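Local coordinates for lipoprotein (Actinomyces odontolyticus, PDB 3UP9) that probably binds L-methionine between two lobes, as a membrane-attached substrate-binding lipoprotein of the NlpA family, at residues V65-N70 with I112-N117; E88-F93 with S119-L124. All coordinates share one frame; numbering follows the deposited sequence.

Interaction 1 of 2, residues V65-N70 with I112-N117. With MSE (selenomethionine), chain B.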
loop_
_atom_site.group_PDB
_atom_site.type_symbol
_atom_site.label_atom_id
_atom_site.label_comp_id
_atom_site.label_asym_id
_atom_site.label_seq_id
_atom_site.Cartn_x
_atom_site.Cartn_y
_atom_site.Cartn_z
ATOM N N VAL A 65 4.878 -2.641 6.112
ATOM C CA VAL A 65 5.959 -3.250 6.863
ATOM C C VAL A 65 6.464 -4.509 6.183
ATOM O O VAL A 65 7.663 -4.668 6.061
ATOM C CB VAL A 65 5.607 -3.401 8.381
ATOM C CG1 VAL A 65 6.438 -4.518 9.069
ATOM C CG2 VAL A 65 5.791 -2.062 9.092
ATOM N N PRO A 66 5.577 -5.405 5.726
ATOM C CA PRO A 66 6.060 -6.564 4.990
ATOM C C PRO A 66 6.779 -6.285 3.646
ATOM O O PRO A 66 7.765 -6.956 3.317
ATOM C CB PRO A 66 4.791 -7.393 4.770
ATOM C CG PRO A 66 3.827 -6.959 5.840
ATOM C CD PRO A 66 4.119 -5.490 5.970
ATOM N N TYR A 67 6.297 -5.327 2.874
ATOM C CA TYR A 67 6.964 -4.933 1.658
ATOM C C TYR A 67 8.355 -4.373 1.972
ATOM O O TYR A 67 9.331 -4.711 1.273
ATOM C CB TYR A 67 6.104 -3.894 0.921
ATOM C CG TYR A 67 6.754 -3.347 -0.327
ATOM C CD1 TYR A 67 7.692 -2.309 -0.252
ATOM C CD2 TYR A 67 6.435 -3.849 -1.577
ATOM C CE1 TYR A 67 8.286 -1.799 -1.398
ATOM C CE2 TYR A 67 7.030 -3.328 -2.716
ATOM C CZ TYR A 67 7.969 -2.316 -2.626
ATOM O OH TYR A 67 8.621 -1.825 -3.768
ATOM N N LEU A 68 8.448 -3.519 3.002
ATOM C CA LEU A 68 9.741 -2.959 3.440
ATOM C C LEU A 68 10.727 -4.061 3.820
ATOM O O LEU A 68 11.870 -4.030 3.400
ATOM C CB LEU A 68 9.564 -1.943 4.588
ATOM C CG LEU A 68 10.847 -1.391 5.273
ATOM C CD1 LEU A 68 11.687 -0.591 4.276
ATOM C CD2 LEU A 68 10.453 -0.524 6.480
ATOM N N GLU A 69 10.263 -5.049 4.587
ATOM C CA GLU A 69 11.112 -6.148 5.031
ATOM C C GLU A 69 11.621 -6.946 3.834
ATOM O O GLU A 69 12.770 -7.293 3.783
ATOM C CB GLU A 69 10.366 -7.051 6.031
ATOM C CG GLU A 69 10.193 -6.359 7.365
ATOM C CD GLU A 69 9.188 -6.968 8.300
ATOM O OE1 GLU A 69 8.326 -7.746 7.892
ATOM O OE2 GLU A 69 9.274 -6.649 9.487
ATOM N N ASN A 70 10.763 -7.227 2.879
ATOM C CA ASN A 70 11.180 -7.855 1.630
ATOM C C ASN A 70 12.204 -7.019 0.807
ATOM O O ASN A 70 13.162 -7.619 0.264
ATOM C CB ASN A 70 9.984 -8.218 0.758
ATOM C CG ASN A 70 10.411 -8.865 -0.536
ATOM O OD1 ASN A 70 10.673 -10.054 -0.571
ATOM N ND2 ASN A 70 10.491 -8.072 -1.619
ATOM N N ILE A 112 -0.674 -8.376 -8.966
ATOM C CA ILE A 112 0.538 -7.570 -8.969
ATOM C C ILE A 112 1.813 -8.456 -9.082
ATOM O O ILE A 112 1.836 -9.660 -8.726
ATOM C CB ILE A 112 0.580 -6.680 -7.674
ATOM C CG1 ILE A 112 1.410 -5.405 -7.908
ATOM C CG2 ILE A 112 1.083 -7.515 -6.476
ATOM C CD1 ILE A 112 1.262 -4.319 -6.866
ATOM N N SER A 113 2.900 -7.841 -9.529
ATOM C CA SER A 113 4.115 -8.599 -9.867
ATOM C C SER A 113 5.221 -8.556 -8.820
ATOM O O SER A 113 6.096 -9.369 -8.868
ATOM C CB SER A 113 4.660 -8.169 -11.251
ATOM O OG SER A 113 4.926 -6.791 -11.211
ATOM N N ASP A 114 5.157 -7.653 -7.846
ATOM C CA ASP A 114 6.167 -7.626 -6.765
ATOM C C ASP A 114 5.906 -8.755 -5.739
ATOM O O ASP A 114 4.742 -9.094 -5.484
ATOM C CB ASP A 114 6.251 -6.227 -6.143
ATOM C CG ASP A 114 5.153 -5.935 -5.103
ATOM O OD1 ASP A 114 5.265 -6.384 -3.911
ATOM O OD2 ASP A 114 4.212 -5.181 -5.454
ATOM N N THR A 115 6.984 -9.331 -5.186
ATOM C CA THR A 115 6.923 -10.453 -4.249
ATOM C C THR A 115 5.954 -10.272 -3.066
ATOM O O THR A 115 5.035 -11.063 -2.912
ATOM C CB THR A 115 8.330 -10.748 -3.704
ATOM O OG1 THR A 115 9.216 -10.936 -4.828
ATOM C CG2 THR A 115 8.353 -11.940 -2.742
ATOM N N ALA A 116 6.164 -9.229 -2.257
ATOM C CA ALA A 116 5.396 -8.995 -1.030
ATOM C C ALA A 116 3.889 -8.867 -1.251
ATOM O O ALA A 116 3.084 -9.411 -0.458
ATOM C CB ALA A 116 5.902 -7.757 -0.348
ATOM N N ASN A 117 3.510 -8.105 -2.285
ATOM C CA ASN A 117 2.105 -7.827 -2.597
ATOM C C ASN A 117 1.394 -8.950 -3.361
ATOM O O ASN A 117 0.187 -9.164 -3.143
ATOM C CB ASN A 117 1.937 -6.470 -3.321
ATOM C CG ASN A 117 2.220 -5.303 -2.412
ATOM O OD1 ASN A 117 1.602 -5.151 -1.347
ATOM N ND2 ASN A 117 3.196 -4.513 -2.786
HETATM N N MSE B 300 -0.444 1.490 0.063
HETATM C CA MSE B 300 -0.205 0.046 -0.154
HETATM C C MSE B 300 -0.931 -0.835 0.833
HETATM O O MSE B 300 -1.103 -0.438 2.017
HETATM O OXT MSE B 300 -1.321 -1.936 0.414
HETATM C CB MSE B 300 1.269 -0.253 -0.062
HETATM C CG MSE B 300 1.649 -1.726 -0.413
HETATM SE SE MSE B 300 3.539 -1.986 -0.238
HETATM C CE MSE B 300 4.311 -0.587 -1.443
#
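The side-chain end of the selenomethionine pocket forms where Y67 meets A116, N117 and D114, on facing walls of the cleft between the two lobes of a periplasmic-binding-protein fold. The two backbones come close at Y67 and A116, because the small methyl of alanine lets helix 65-75 approach the start of helix 115-127: A116 CB lies 3.6 Å from Y67 CA. CG of Y67 stands anti to the backbone N (chi1 176°), which swings the ring in beside the ligand tail; Y67 CB itself lies 3.4 Å from the ligand SE. The ligand methyl CE sits over the centre of the Y67 ring, 3.7 Å above its plane, a CH-pi contact suited to an apolar thioether-like tail. At the ring edge, in its plane, D114 OD1 lies 3.6 Å from Y67 CD2, a placing in which the carboxylate oxygen would be drawn to the slightly positive ring hydrogens; the carboxylate is turned nearly perpendicular to the ring. D114 is also the N-cap of helix 115-127. Its OD1 accepts from N117 N at 2.9 Å, approached from above the carboxylate plane, while N117 ND2 gives a nearly straight bond (167°) to the syn lone pair of D114 OD2, 2.9 Å away. Held by the bond to D114 OD2 and, at its oxygen, by N174 ND2, the N117 amide lies with ND2 3.5 Å from Y67 CD2, oblique to the ring, and OD1 near the ligand CG. Farther out, N70 and T115 cross at about a right angle, and both hydrogen-bond to Q74 OE1, tying the two helices at the cleft rim. In the first lobe L68 packs helix 65-75 against strands 59-64, 79-81 and 201-207; in the second, the turn after strand 107-112 leads into helix 115-127.

Interaction 2 of 2, residues E88-F93 with S119-L124. With MSE (selenomethionine), chain B.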
loop_
_atom_site.group_PDB
_atom_site.type_symbol
_atom_site.label_atom_id
_atom_site.label_comp_id
_atom_site.label_asym_id
_atom_site.label_seq_id
_atom_site.Cartn_x
_atom_site.Cartn_y
_atom_site.Cartn_z
ATOM N N GLU A 88 -4.622 -0.223 4.579
ATOM C CA GLU A 88 -5.491 -0.226 3.395
ATOM C C GLU A 88 -5.884 -1.658 3.084
ATOM O O GLU A 88 -5.071 -2.368 2.486
ATOM C CB GLU A 88 -4.754 0.323 2.168
ATOM C CG GLU A 88 -4.548 1.826 2.093
ATOM C CD GLU A 88 -3.310 2.185 1.280
ATOM O OE1 GLU A 88 -3.074 1.554 0.228
ATOM O OE2 GLU A 88 -2.529 3.072 1.699
ATOM N N PRO A 89 -7.105 -2.103 3.491
ATOM C CA PRO A 89 -7.501 -3.434 3.163
ATOM C C PRO A 89 -7.372 -3.765 1.643
ATOM O O PRO A 89 -7.738 -2.965 0.764
ATOM C CB PRO A 89 -8.963 -3.493 3.662
ATOM C CG PRO A 89 -9.051 -2.473 4.751
ATOM C CD PRO A 89 -8.190 -1.386 4.200
ATOM N N LEU A 90 -6.812 -4.937 1.353
ATOM C CA LEU A 90 -6.633 -5.374 -0.013
ATOM C C LEU A 90 -7.966 -5.880 -0.513
ATOM O O LEU A 90 -8.735 -6.524 0.243
ATOM C CB LEU A 90 -5.552 -6.448 -0.091
ATOM C CG LEU A 90 -5.013 -6.832 -1.469
ATOM C CD1 LEU A 90 -4.354 -5.642 -2.223
ATOM C CD2 LEU A 90 -4.094 -8.043 -1.299
ATOM N N GLY A 91 -8.278 -5.566 -1.765
ATOM C CA GLY A 91 -9.534 -6.013 -2.337
ATOM C C GLY A 91 -9.398 -6.741 -3.666
ATOM O O GLY A 91 -8.427 -6.577 -4.402
ATOM N N VAL A 92 -10.385 -7.577 -3.929
ATOM C CA VAL A 92 -10.641 -8.173 -5.214
ATOM C C VAL A 92 -11.676 -7.253 -5.815
ATOM O O VAL A 92 -12.692 -6.914 -5.172
ATOM C CB VAL A 92 -11.180 -9.608 -5.104
ATOM C CG1 VAL A 92 -11.467 -10.163 -6.507
ATOM C CG2 VAL A 92 -10.195 -10.484 -4.330
ATOM N N PHE A 93 -11.362 -6.796 -7.016
ATOM C CA PHE A 93 -12.210 -5.929 -7.774
ATOM C C PHE A 93 -12.531 -6.575 -9.082
ATOM O O PHE A 93 -11.845 -7.483 -9.517
ATOM C CB PHE A 93 -11.484 -4.586 -7.995
ATOM C CG PHE A 93 -11.201 -3.844 -6.712
ATOM C CD1 PHE A 93 -10.051 -4.091 -5.974
ATOM C CD2 PHE A 93 -12.105 -2.921 -6.220
ATOM C CE1 PHE A 93 -9.792 -3.400 -4.792
ATOM C CE2 PHE A 93 -11.852 -2.233 -5.035
ATOM C CZ PHE A 93 -10.682 -2.454 -4.341
ATOM N N SER A 119 2.301 -12.061 -2.885
ATOM C CA SER A 119 2.134 -12.977 -1.772
ATOM C C SER A 119 0.877 -12.627 -0.933
ATOM O O SER A 119 0.043 -13.501 -0.638
ATOM C CB SER A 119 3.395 -13.024 -0.924
ATOM O OG SER A 119 3.106 -13.879 0.140
ATOM N N ARG A 120 0.697 -11.338 -0.638
ATOM C CA ARG A 120 -0.455 -10.917 0.148
ATOM C C ARG A 120 -1.833 -11.164 -0.577
ATOM O O ARG A 120 -2.803 -11.574 0.062
ATOM C CB ARG A 120 -0.250 -9.465 0.537
ATOM C CG ARG A 120 -1.438 -8.789 1.177
ATOM C CD ARG A 120 -1.076 -7.336 1.413
ATOM N NE ARG A 120 -2.097 -6.535 2.086
ATOM C CZ ARG A 120 -2.073 -5.205 2.084
ATOM N NH1 ARG A 120 -1.074 -4.563 1.524
ATOM N NH2 ARG A 120 -2.986 -4.524 2.717
ATOM N N ALA A 121 -1.869 -10.923 -1.895
ATOM C CA ALA A 121 -3.030 -11.158 -2.766
ATOM C C ALA A 121 -3.367 -12.659 -2.842
ATOM O O ALA A 121 -4.542 -13.050 -2.770
ATOM C CB ALA A 121 -2.753 -10.591 -4.177
ATOM N N LEU A 122 -2.322 -13.486 -2.996
ATOM C CA LEU A 122 -2.433 -14.953 -2.910
ATOM C C LEU A 122 -3.044 -15.423 -1.593
ATOM O O LEU A 122 -3.946 -16.250 -1.624
ATOM C CB LEU A 122 -1.104 -15.666 -3.257
ATOM C CG LEU A 122 -0.783 -15.567 -4.790
ATOM C CD1 LEU A 122 0.619 -16.093 -5.078
ATOM C CD2 LEU A 122 -1.855 -16.238 -5.648
ATOM N N GLU A 123 -2.630 -14.863 -0.453
ATOM C CA GLU A 123 -3.258 -15.202 0.857
ATOM C C GLU A 123 -4.769 -14.865 0.861
ATOM O O GLU A 123 -5.598 -15.611 1.393
ATOM C CB GLU A 123 -2.639 -14.407 2.017
ATOM C CG GLU A 123 -1.126 -14.348 2.112
ATOM C CD GLU A 123 -0.490 -15.642 2.516
ATOM O OE1 GLU A 123 -1.257 -16.613 2.732
ATOM O OE2 GLU A 123 0.774 -15.677 2.617
ATOM N N LEU A 124 -5.093 -13.688 0.324
ATOM C CA LEU A 124 -6.450 -13.209 0.315
ATOM C C LEU A 124 -7.271 -14.203 -0.463
ATOM O O LEU A 124 -8.356 -14.551 -0.009
ATOM C CB LEU A 124 -6.561 -11.797 -0.314
ATOM C CG LEU A 124 -7.982 -11.251 -0.384
ATOM C CD1 LEU A 124 -8.496 -11.144 1.059
ATOM C CD2 LEU A 124 -7.970 -9.918 -1.111
HETATM N N MSE B 300 -0.444 1.490 0.063
HETATM C CA MSE B 300 -0.205 0.046 -0.154
HETATM C C MSE B 300 -0.931 -0.835 0.833
HETATM O O MSE B 300 -1.103 -0.438 2.017
HETATM O OXT MSE B 300 -1.321 -1.936 0.414
HETATM C CB MSE B 300 1.269 -0.253 -0.062
HETATM C CG MSE B 300 1.649 -1.726 -0.413
HETATM SE SE MSE B 300 3.539 -1.986 -0.238
HETATM C CE MSE B 300 4.311 -0.587 -1.443
HETATM O O HOH W 1 -2.492 -2.029 3.843
#
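L90 and A121 mark the nearest approach of the backbones, with CA atoms 7.3 Å apart, as an extended segment passes one side of a helix. L90 fills the space between them: its CD2 lies 3.6 Å from A121 CA, where the small alanine leaves the helix backbone accessible, and 3.7 Å from R120 CG. One turn later L124 continues the apolar surface, its CD2 resting against L90 O and 4.0 Å from V92 CG2. Branched aliphatic residues suit this buried seam between strand 91-93 and helix 115-127, which also abuts V172 and V191 of the same sheet. Within the strand, G91 has no side chain, which leaves room for the ring of F93. Residues 88-90 join strand 86-87 of the first lobe's sheet to strand 91-93 of the second's, making them one of the interlobe crossings of this binding-protein fold, and here they meet the ligand's amino-acid head. R120 reaches it with an extended chain, CD anti to CA (chi2 -176°), while L90 CB covers one face of the guanidinium. NH1 of R120 donates to the ligand OXT at 2.9 Å, with a bent angle of 145°, and NE forms a salt bridge to E193, whose other oxygen accepts from L90 N. A water accepts from R120 NH2 and from E88 N and donates to the ligand O, 2.8 Å away. At the opposite charge of the zwitterion, E88 OE1 takes a 2.6 Å hydrogen bond from the ligand N; N176 N also bonds OE1 of E88 and H86 NE2 bonds its OE2, which helps fix the carboxylate of E88.

Interactions 1 and 2 divide the ligand between them: 65-70 with 112-117 receives the selenium and methyl, 88-93 with 119-124 the charged amino and carboxylate groups. Their centres are 12 Å apart, and both depend on helix 115-127. N117 and R120, one turn apart on it with CA atoms 4.9 Å from each other, each face the ligand. N174 joins the two regions, hydrogen-bonding both to N117 and to the ligand and touching R120. E88 OE1 and R120 NH1 are 6.6 Å apart, serving opposite ends of the zwitterion. Since the contacts involve both lobes, their arrangement is consistent with a cleft closed around a bound amino acid.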